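Local coordinates for carbohydrate binding family 6 (Clostridium thermocellum, PDB 5A8C), which probably hydrolyses alpha-L-arabinofuranosidic bonds, releasing arabinose from arabinose-containing polysaccharides or oligosaccharides as a family 43 glycoside hydrolase, at residues A[66-71]-A[297-302]; A[165-170]-A[192-197]. All coordinates share one frame; numbering follows the deposited sequence.

Both contacts belong to the five-bladed beta-propeller, yet they lie on opposite sides of its centre, with their own centres 27 Å apart and nearest atoms about 13 Å apart. Contact 1 is partly buried in a ligand-occupied pocket and brings loops next to strands 70-76 and 300-306, from the first and last sheets, together; its partners are aromatic rings, a guanidinium and a bound amino-triol. Contact 2, also partly buried, lies farther from the centre and joins a strand to a loop of one sheet through aliphatic and methionine methyl groups alone. They share no element, and along the chain contact 2 is nested within the long loop closed by contact 1.

Contact 1 of 2, residues A[66-71]-A[297-302]; sequences YNIPDI and YQRNVC. With TRS (2-amino-2-hydroxymethyl-propane-1,3-diol), chain C.
Tyr66 is sandwiched between protein and ligand: C3 of the bound TRS molecule lies over one face of its ring, and the edge of Tyr297 meets the opposite face. The site joins the loops leading into strands 70-76 and 300-306, of the first and last sheets of the five-bladed beta-propeller. The tyrosines form a T-shaped pair, with centroids 5.3 Å apart and planes at 75°; Tyr66 CD1 and Tyr297 CD1 approach to 3.7 Å. The backbone takes part as well, Tyr66 N lying over a face of the Tyr297 ring, 3.6 Å from Tyr297 CE1. TRS, probably from the crystallisation liquor, donates from its N to Tyr66 OH at 2.9 Å. Both terminal nitrogens of Arg299 grip TRS O3, NH1 at 2.9 Å and NH2 at 3.1 Å, and neither bond is straight. A bend at chi3 (-78°) turns the guanidinium toward O3, and a salt bridge from NH2 to Asp56 and a bond from NH1 to Asn266 help fix its rotation. Asp39, Asp162, Glu211 and His268 complete the polar shell of TRS, consistent with an active-site pocket. The guanidinium's edge has an apolar neighbour too: Ile68 CD1 lies in its plane, 3.8 Å from Arg299 NH2.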
ATOM      1  N   TYR A  66     -16.022  -0.684  -4.663  1.00  7.59           N
ATOM      2  CA  TYR A  66     -15.229  -1.673  -3.979  1.00  7.35           C
ATOM      3  C   TYR A  66     -16.072  -2.537  -3.053  1.00  7.58           C
ATOM      4  O   TYR A  66     -17.078  -2.076  -2.501  1.00  8.53           O
ATOM      5  CB  TYR A  66     -14.118  -0.996  -3.166  1.00  7.62           C
ATOM      6  CG  TYR A  66     -13.212  -0.123  -3.995  1.00  7.36           C
ATOM      7  CD1 TYR A  66     -12.272  -0.680  -4.840  1.00  7.67           C
ATOM      8  CD2 TYR A  66     -13.309   1.249  -3.953  1.00  8.69           C
ATOM      9  CE1 TYR A  66     -11.463   0.093  -5.652  1.00  7.93           C
ATOM     10  CE2 TYR A  66     -12.496   2.049  -4.742  1.00  9.28           C
ATOM     11  CZ  TYR A  66     -11.562   1.456  -5.563  1.00  8.10           C
ATOM     12  OH  TYR A  66     -10.709   2.188  -6.330  1.00  9.79           O
ATOM     13  N   ASN A  67     -15.608  -3.763  -2.822  1.00  6.82           N
ATOM     14  CA  ASN A  67     -16.127  -4.607  -1.752  1.00  7.05           C
ATOM     15  C   ASN A  67     -14.940  -5.309  -1.103  1.00  6.50           C
ATOM     16  O   ASN A  67     -14.608  -6.434  -1.473  1.00  7.30           O
ATOM     17  CB  ASN A  67     -17.162  -5.595  -2.273  1.00  7.62           C
ATOM     18  CG  ASN A  67     -17.763  -6.398  -1.183  1.00  8.64           C
ATOM     19  OD1 ASN A  67     -17.548  -6.151   0.027  1.00  9.02           O
ATOM     20  ND2 ASN A  67     -18.506  -7.430  -1.585  1.00  9.45           N
ATOM     21  N   ILE A  68     -14.262  -4.562  -0.226  1.00  6.63           N
ATOM     22  CA  ILE A  68     -12.998  -4.968   0.406  1.00  6.67           C
ATOM     23  C   ILE A  68     -13.243  -4.965   1.937  1.00  6.64           C
ATOM     24  O   ILE A  68     -12.969  -3.954   2.614  1.00  6.81           O
ATOM     25  CB  ILE A  68     -11.847  -4.029   0.042  1.00  6.78           C
ATOM     26  CG1 ILE A  68     -11.642  -3.948  -1.485  1.00  6.95           C
ATOM     27  CG2 ILE A  68     -10.569  -4.496   0.710  1.00  6.99           C
ATOM     28  CD1 ILE A  68     -10.833  -2.724  -1.897  1.00  7.07           C
ATOM     29  N   PRO A  69     -13.758  -6.065   2.495  1.00  6.81           N
ATOM     30  CA  PRO A  69     -14.118  -6.108   3.903  1.00  7.41           C
ATOM     31  C   PRO A  69     -12.977  -6.532   4.800  1.00  6.96           C
ATOM     32  O   PRO A  69     -13.086  -6.489   6.021  1.00  7.82           O
ATOM     33  CB  PRO A  69     -15.275  -7.101   3.930  1.00  8.58           C
ATOM     34  CG  PRO A  69     -14.953  -8.063   2.827  1.00  8.98           C
ATOM     35  CD  PRO A  69     -14.366  -7.188   1.756  1.00  7.70           C
ATOM     36  N   ASP A  70     -11.936  -7.093   4.179  1.00  6.48           N
ATOM     37  CA  ASP A  70     -10.883  -7.797   4.889  1.00  6.68           C
ATOM     38  C   ASP A  70      -9.559  -7.709   4.092  1.00  6.13           C
ATOM     39  O   ASP A  70      -9.545  -7.206   2.976  1.00  6.30           O
ATOM     40  CB  ASP A  70     -11.350  -9.219   5.278  1.00  7.94           C
ATOM     41  CG  ASP A  70     -11.962 -10.038   4.181  1.00  9.25           C
ATOM     42  OD1 ASP A  70     -11.810  -9.685   3.011  1.00 10.09           O
ATOM     43  OD2 ASP A  70     -12.546 -11.098   4.526  1.00 12.19           O
ATOM     44  N   ILE A  71      -8.503  -8.198   4.746  1.00  6.61           N
ATOM     45  CA  ILE A  71      -7.128  -8.145   4.242  0.80  6.48           C
ATOM     46  C   ILE A  71      -6.607  -9.588   4.106  1.00  6.20           C
ATOM     47  O   ILE A  71      -6.589 -10.313   5.093  1.00  7.61           O
ATOM     48  CB  ILE A  71      -6.243  -7.362   5.199  0.80  6.83           C
ATOM     49  CG1 ILE A  71      -6.690  -5.955   5.347  0.80  7.84           C
ATOM     50  CG2 ILE A  71      -4.773  -7.475   4.807  0.80  6.73           C
ATOM     51  CD1 ILE A  71      -6.668  -5.205   4.106  0.80  8.73           C
ATOM     52  N   TYR A 297     -13.156  -4.695 -10.219  1.00  6.41           N
ATOM     53  CA  TYR A 297     -12.974  -4.917  -8.776  1.00  6.98           C
ATOM     54  C   TYR A 297     -12.535  -6.358  -8.504  1.00  6.50           C
ATOM     55  O   TYR A 297     -12.853  -6.910  -7.436  1.00  7.04           O
ATOM     56  CB  TYR A 297     -14.238  -4.620  -7.988  1.00  7.74           C
ATOM     57  CG  TYR A 297     -14.744  -3.205  -8.213  1.00  8.25           C
ATOM     58  CD1 TYR A 297     -14.053  -2.112  -7.726  1.00  9.13           C
ATOM     59  CD2 TYR A 297     -15.897  -2.984  -8.924  1.00  9.49           C
ATOM     60  CE1 TYR A 297     -14.498  -0.823  -7.916  1.00 10.35           C
ATOM     61  CE2 TYR A 297     -16.359  -1.679  -9.146  1.00 10.82           C
ATOM     62  CZ  TYR A 297     -15.632  -0.630  -8.672  1.00 10.89           C
ATOM     63  OH  TYR A 297     -16.059   0.677  -8.915  1.00 14.57           O
ATOM     64  N   GLN A 298     -11.814  -6.980  -9.444  1.00  6.38           N
ATOM     65  CA  GLN A 298     -11.317  -8.347  -9.267  1.00  6.46           C
ATOM     66  C   GLN A 298      -9.883  -8.382  -9.724  1.00  6.07           C
ATOM     67  O   GLN A 298      -9.543  -8.858 -10.813  1.00  6.83           O
ATOM     68  CB  GLN A 298     -12.199  -9.376  -9.954  1.00  6.79           C
ATOM     69  CG  GLN A 298     -13.540  -9.537  -9.217  1.00  7.08           C
ATOM     70  CD  GLN A 298     -14.481 -10.561  -9.801  1.00  7.41           C
ATOM     71  OE1 GLN A 298     -14.992 -11.411  -9.069  1.00  8.49           O
ATOM     72  NE2 GLN A 298     -14.797 -10.422 -11.080  1.00  8.56           N
ATOM     73  N   ARG A 299      -8.987  -7.876  -8.864  1.00  5.38           N
ATOM     74  CA  ARG A 299      -7.565  -7.713  -9.135  1.00  5.58           C
ATOM     75  C   ARG A 299      -6.778  -8.926  -8.623  1.00  5.45           C
ATOM     76  O   ARG A 299      -7.294  -9.750  -7.880  1.00  5.94           O
ATOM     77  CB  ARG A 299      -7.085  -6.415  -8.507  1.00  5.51           C
ATOM     78  CG  ARG A 299      -7.687  -5.174  -9.175  1.00  5.83           C
ATOM     79  CD  ARG A 299      -7.569  -3.925  -8.359  1.00  5.50           C
ATOM     80  NE  ARG A 299      -8.569  -3.873  -7.301  1.00  5.55           N
ATOM     81  CZ  ARG A 299      -8.658  -2.846  -6.463  1.00  5.31           C
ATOM     82  NH1 ARG A 299      -7.987  -1.729  -6.681  1.00  5.71           N
ATOM     83  NH2 ARG A 299      -9.413  -2.939  -5.389  1.00  6.15           N
ATOM     84  N   ASN A 300      -5.498  -8.981  -8.996  1.00  5.41           N
ATOM     85  CA  ASN A 300      -4.583  -9.967  -8.410  1.00  5.63           C
ATOM     86  C   ASN A 300      -3.224  -9.340  -8.189  1.00  5.12           C
ATOM     87  O   ASN A 300      -2.730  -8.538  -9.005  1.00  5.87           O
ATOM     88  CB  ASN A 300      -4.479 -11.238  -9.254  1.00  5.82           C
ATOM     89  CG  ASN A 300      -3.988 -10.945 -10.661  1.00  5.74           C
ATOM     90  OD1 ASN A 300      -4.755 -10.680 -11.577  1.00  6.26           O
ATOM     91  ND2 ASN A 300      -2.666 -10.994 -10.835  1.00  6.52           N
ATOM     92  N   VAL A 301      -2.573  -9.767  -7.117  1.00  5.46           N
ATOM     93  CA  VAL A 301      -1.226  -9.306  -6.793  1.00  5.51           C
ATOM     94  C   VAL A 301      -0.217  -9.768  -7.822  1.00  5.45           C
ATOM     95  O   VAL A 301      -0.297 -10.852  -8.411  1.00  6.64           O
ATOM     96  CB  VAL A 301      -0.864  -9.740  -5.373  1.00  6.19           C
ATOM     97  CG1 VAL A 301      -0.804 -11.263  -5.225  1.00  6.96           C
ATOM     98  CG2 VAL A 301       0.408  -9.123  -4.853  1.00  7.49           C
ATOM     99  N   CYS A 302       0.846  -8.968  -7.994  1.00  6.10           N
ATOM    100  CA  CYS A 302       1.993  -9.188  -8.850  1.00  6.08           C
ATOM    101  C   CYS A 302       3.273  -8.791  -8.119  1.00  5.69           C
ATOM    102  O   CYS A 302       3.228  -7.960  -7.218  1.00  5.90           O
ATOM    103  CB  CYS A 302       1.876  -8.397 -10.158  1.00  6.71           C
ATOM    104  SG  CYS A 302       0.506  -8.799 -11.237  1.00  7.72           S
TER
HETATM  105  C   TRS C1331      -8.004   2.041  -3.623  1.00  5.85           C
HETATM  106  C1  TRS C1331      -8.626   3.225  -2.893  1.00  6.77           C
HETATM  107  C2  TRS C1331      -6.535   1.910  -3.251  1.00  6.01           C
HETATM  108  C3  TRS C1331      -8.785   0.729  -3.331  1.00  5.90           C
HETATM  109  N   TRS C1331      -8.081   2.302  -5.110  1.00  5.88           N
HETATM  110  O1  TRS C1331      -8.472   3.021  -1.491  1.00  8.48           O
HETATM  111  O2  TRS C1331      -5.757   2.961  -3.834  1.00  6.30           O
HETATM  112  O3  TRS C1331      -8.394  -0.352  -4.122  1.00  6.03           O

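Contact 2 of 2, residues A[165-170]-A[192-197]; sequences VFVDDD and NDMIST
Val165 and Met194 meet with their backbones well apart, CA atoms 9.6 Å from each other, and Val167 and Asn192 keep a similar CA spacing of 9.3 Å, so side chains alone bridge the gap. Met194 does this with a single atom: its CE methyl touches Val165 CG1 at 3.9 Å and Val167 CG2 at 4.0 Å. Both valines direct their CB toward the loop, as expected two residues apart on a strand, while the Met194 chain is folded at both outer torsions (chi2 -64°, chi3 -85°), which brings the methyl to them. The setting is one blade of the beta-propeller: the valines belong to strand 164-167, and Met194 to the loop that leaves strand 185-190, with strand 173-178 between them in the sheet. Met194 also packs on Ala173 of that middle strand and on Val107 and Arg109 of strand 104-109, so it probably lies where this blade faces the preceding one. The loop is shaped locally by an Asx turn. Asp193 OD1 accepts from Ile195 N at 3.1 Å, nearly straight at 166°, and from Ser196 OG at 2.7 Å, the two donors arriving from opposite faces of the carboxylate. Met194, in the middle of this turn, has a left-handed backbone conformation, and its O accepts from Tyr116 OH.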
ATOM      1  N   VAL A 165       3.023   3.791   6.056  1.00  6.00           N
ATOM      2  CA  VAL A 165       3.753   4.049   7.293  1.00  5.81           C
ATOM      3  C   VAL A 165       5.215   3.638   7.123  1.00  5.87           C
ATOM      4  O   VAL A 165       5.528   2.658   6.452  1.00  7.37           O
ATOM      5  CB  VAL A 165       3.047   3.365   8.480  1.00  6.49           C
ATOM      6  CG1 VAL A 165       3.784   3.576   9.790  1.00  7.00           C
ATOM      7  CG2 VAL A 165       1.620   3.846   8.600  1.00  7.20           C
ATOM      8  N   PHE A 166       6.085   4.415   7.758  1.00  6.22           N
ATOM      9  CA  PHE A 166       7.506   4.303   7.644  1.00  7.20           C
ATOM     10  C   PHE A 166       8.147   4.667   9.003  1.00  6.51           C
ATOM     11  O   PHE A 166       7.727   5.653   9.592  1.00  7.71           O
ATOM     12  CB  PHE A 166       7.960   5.287   6.517  1.00  8.68           C
ATOM     13  CG  PHE A 166       9.402   5.574   6.537  1.00  8.05           C
ATOM     14  CD1 PHE A 166      10.345   4.669   6.054  1.00  9.98           C
ATOM     15  CD2 PHE A 166       9.878   6.790   7.010  1.00 11.01           C
ATOM     16  CE1 PHE A 166      11.728   4.934   6.096  1.00 10.92           C
ATOM     17  CE2 PHE A 166      11.225   7.080   7.003  1.00 11.65           C
ATOM     18  CZ  PHE A 166      12.145   6.173   6.566  1.00 12.10           C
ATOM     19  N   VAL A 167       9.203   3.949   9.383  1.00  6.01           N
ATOM     20  CA  VAL A 167       9.938   4.217  10.619  1.00  6.30           C
ATOM     21  C   VAL A 167      11.355   4.654  10.235  1.00  6.02           C
ATOM     22  O   VAL A 167      12.059   3.881   9.606  1.00  7.02           O
ATOM     23  CB  VAL A 167       9.943   3.003  11.568  1.00  7.44           C
ATOM     24  CG1 VAL A 167      10.676   3.342  12.853  1.00  8.79           C
ATOM     25  CG2 VAL A 167       8.545   2.507  11.847  1.00  8.53           C
ATOM     26  N   ASP A 168      11.720   5.874  10.612  1.00  6.61           N
ATOM     27  CA  ASP A 168      13.024   6.430  10.214  1.00  6.78           C
ATOM     28  C   ASP A 168      14.138   5.962  11.169  1.00  6.94           C
ATOM     29  O   ASP A 168      13.910   5.353  12.225  1.00  8.13           O
ATOM     30  CB  ASP A 168      12.917   7.930  10.164  1.00  6.89           C
ATOM     31  CG  ASP A 168      13.879   8.605   9.187  1.00  7.37           C
ATOM     32  OD1 ASP A 168      14.719   7.930   8.585  1.00  7.96           O
ATOM     33  OD2 ASP A 168      13.744   9.858   9.097  1.00  8.50           O
ATOM     34  N   ASP A 169      15.370   6.271  10.760  1.00  7.17           N
ATOM     35  CA  ASP A 169      16.557   5.908  11.490  1.00  8.31           C
ATOM     36  C   ASP A 169      16.617   6.459  12.898  1.00  7.56           C
ATOM     37  O   ASP A 169      17.197   5.860  13.791  1.00  8.52           O
ATOM     38  CB  ASP A 169      17.815   6.457  10.754  1.00  9.68           C
ATOM     39  CG  ASP A 169      18.115   5.783   9.461  1.00 10.44           C
ATOM     40  OD1 ASP A 169      17.957   4.556   9.324  1.00 13.45           O
ATOM     41  OD2 ASP A 169      18.660   6.476   8.548  1.00 14.42           O
ATOM     42  N   ASP A 170      16.038   7.650  13.091  1.00  7.86           N
ATOM     43  CA  ASP A 170      15.945   8.340  14.375  1.00  8.64           C
ATOM     44  C   ASP A 170      14.872   7.797  15.260  1.00  7.84           C
ATOM     45  O   ASP A 170      14.656   8.310  16.364  1.00  8.79           O
ATOM     46  CB  ASP A 170      15.728   9.860  14.158  1.00  9.95           C
ATOM     47  CG  ASP A 170      14.444  10.204  13.420  1.00 10.20           C
ATOM     48  OD1 ASP A 170      13.655   9.333  13.096  1.00  9.50           O
ATOM     49  OD2 ASP A 170      14.237  11.422  13.165  1.00 12.26           O
ATOM     50  N   ASN A 192       5.818   5.984  19.310  1.00  7.17           N
ATOM     51  CA  ASN A 192       6.594   4.742  19.240  1.00  7.50           C
ATOM     52  C   ASN A 192       5.702   3.513  19.452  1.00  7.58           C
ATOM     53  O   ASN A 192       6.067   2.438  18.973  1.00  8.67           O
ATOM     54  CB  ASN A 192       7.732   4.731  20.245  1.00  8.60           C
ATOM     55  CG  ASN A 192       8.882   5.685  19.860  1.00  9.06           C
ATOM     56  OD1 ASN A 192       8.908   6.251  18.760  1.00  9.88           O
ATOM     57  ND2 ASN A 192       9.820   5.840  20.753  1.00 11.58           N
ATOM     58  N   ASP A 193       4.557   3.653  20.124  1.00  7.94           N
ATOM     59  CA  ASP A 193       3.620   2.539  20.279  1.00  8.52           C
ATOM     60  C   ASP A 193       2.835   2.250  19.028  1.00  7.49           C
ATOM     61  O   ASP A 193       2.097   1.243  19.013  1.00  8.17           O
ATOM     62  CB  ASP A 193       2.698   2.758  21.475  1.00 10.04           C
ATOM     63  CG  ASP A 193       1.681   3.931  21.354  1.00 10.30           C
ATOM     64  OD1 ASP A 193       1.429   4.444  20.244  1.00 10.04           O
ATOM     65  OD2 ASP A 193       1.063   4.247  22.416  1.00 13.62           O
ATOM     66  N   MET A 194       2.948   3.063  17.984  1.00  6.76           N
ATOM     67  CA  MET A 194       2.402   2.826  16.674  1.00  6.33           C
ATOM     68  C   MET A 194       0.883   2.851  16.589  1.00  6.76           C
ATOM     69  O   MET A 194       0.296   2.632  15.525  1.00  7.31           O
ATOM     70  CB  MET A 194       2.954   1.544  16.065  1.00  6.89           C
ATOM     71  CG  MET A 194       4.454   1.597  15.901  1.00  6.84           C
ATOM     72  SD  MET A 194       5.025   2.879  14.743  1.00  7.28           S
ATOM     73  CE  MET A 194       4.862   1.996  13.183  1.00  8.82           C
ATOM     74  N   ILE A 195       0.219   3.257  17.690  1.00  7.00           N
ATOM     75  CA  ILE A 195      -1.253   3.268  17.789  1.00  7.25           C
ATOM     76  C   ILE A 195      -1.757   4.622  18.270  1.00  7.75           C
ATOM     77  O   ILE A 195      -2.896   4.727  18.708  1.00  8.80           O
ATOM     78  CB  ILE A 195      -1.778   2.104  18.663  1.00  8.04           C
ATOM     79  CG1 ILE A 195      -1.269   2.219  20.110  1.00  9.24           C
ATOM     80  CG2 ILE A 195      -1.432   0.774  18.042  1.00  8.17           C
ATOM     81  CD1 ILE A 195      -2.021   1.314  21.046  1.00 11.55           C
ATOM     82  N   SER A 196      -0.922   5.668  18.107  1.00  7.48           N
ATOM     83  CA  SER A 196      -1.225   7.017  18.506  1.00  7.68           C
ATOM     84  C   SER A 196      -0.535   7.944  17.548  1.00  7.66           C
ATOM     85  O   SER A 196       0.474   7.570  16.934  1.00  7.90           O
ATOM     86  CB  SER A 196      -0.716   7.229  19.930  1.00  9.88           C
ATOM     87  OG  SER A 196       0.688   7.041  20.042  1.00 10.99           O
ATOM     88  N   THR A 197      -1.060   9.162  17.436  1.00  8.24           N
ATOM     89  CA  THR A 197      -0.413  10.208  16.689  1.00  8.29           C
ATOM     90  C   THR A 197       0.286  11.183  17.634  1.00  9.06           C
ATOM     91  O   THR A 197      -0.067  11.261  18.795  1.00 11.62           O
ATOM     92  CB  THR A 197      -1.412  10.935  15.780  1.00  9.68           C
ATOM     93  OG1 THR A 197      -2.446  11.502  16.561  1.00 11.87           O
ATOM     94  CG2 THR A 197      -2.047  10.033  14.735  1.00 10.53           C
TER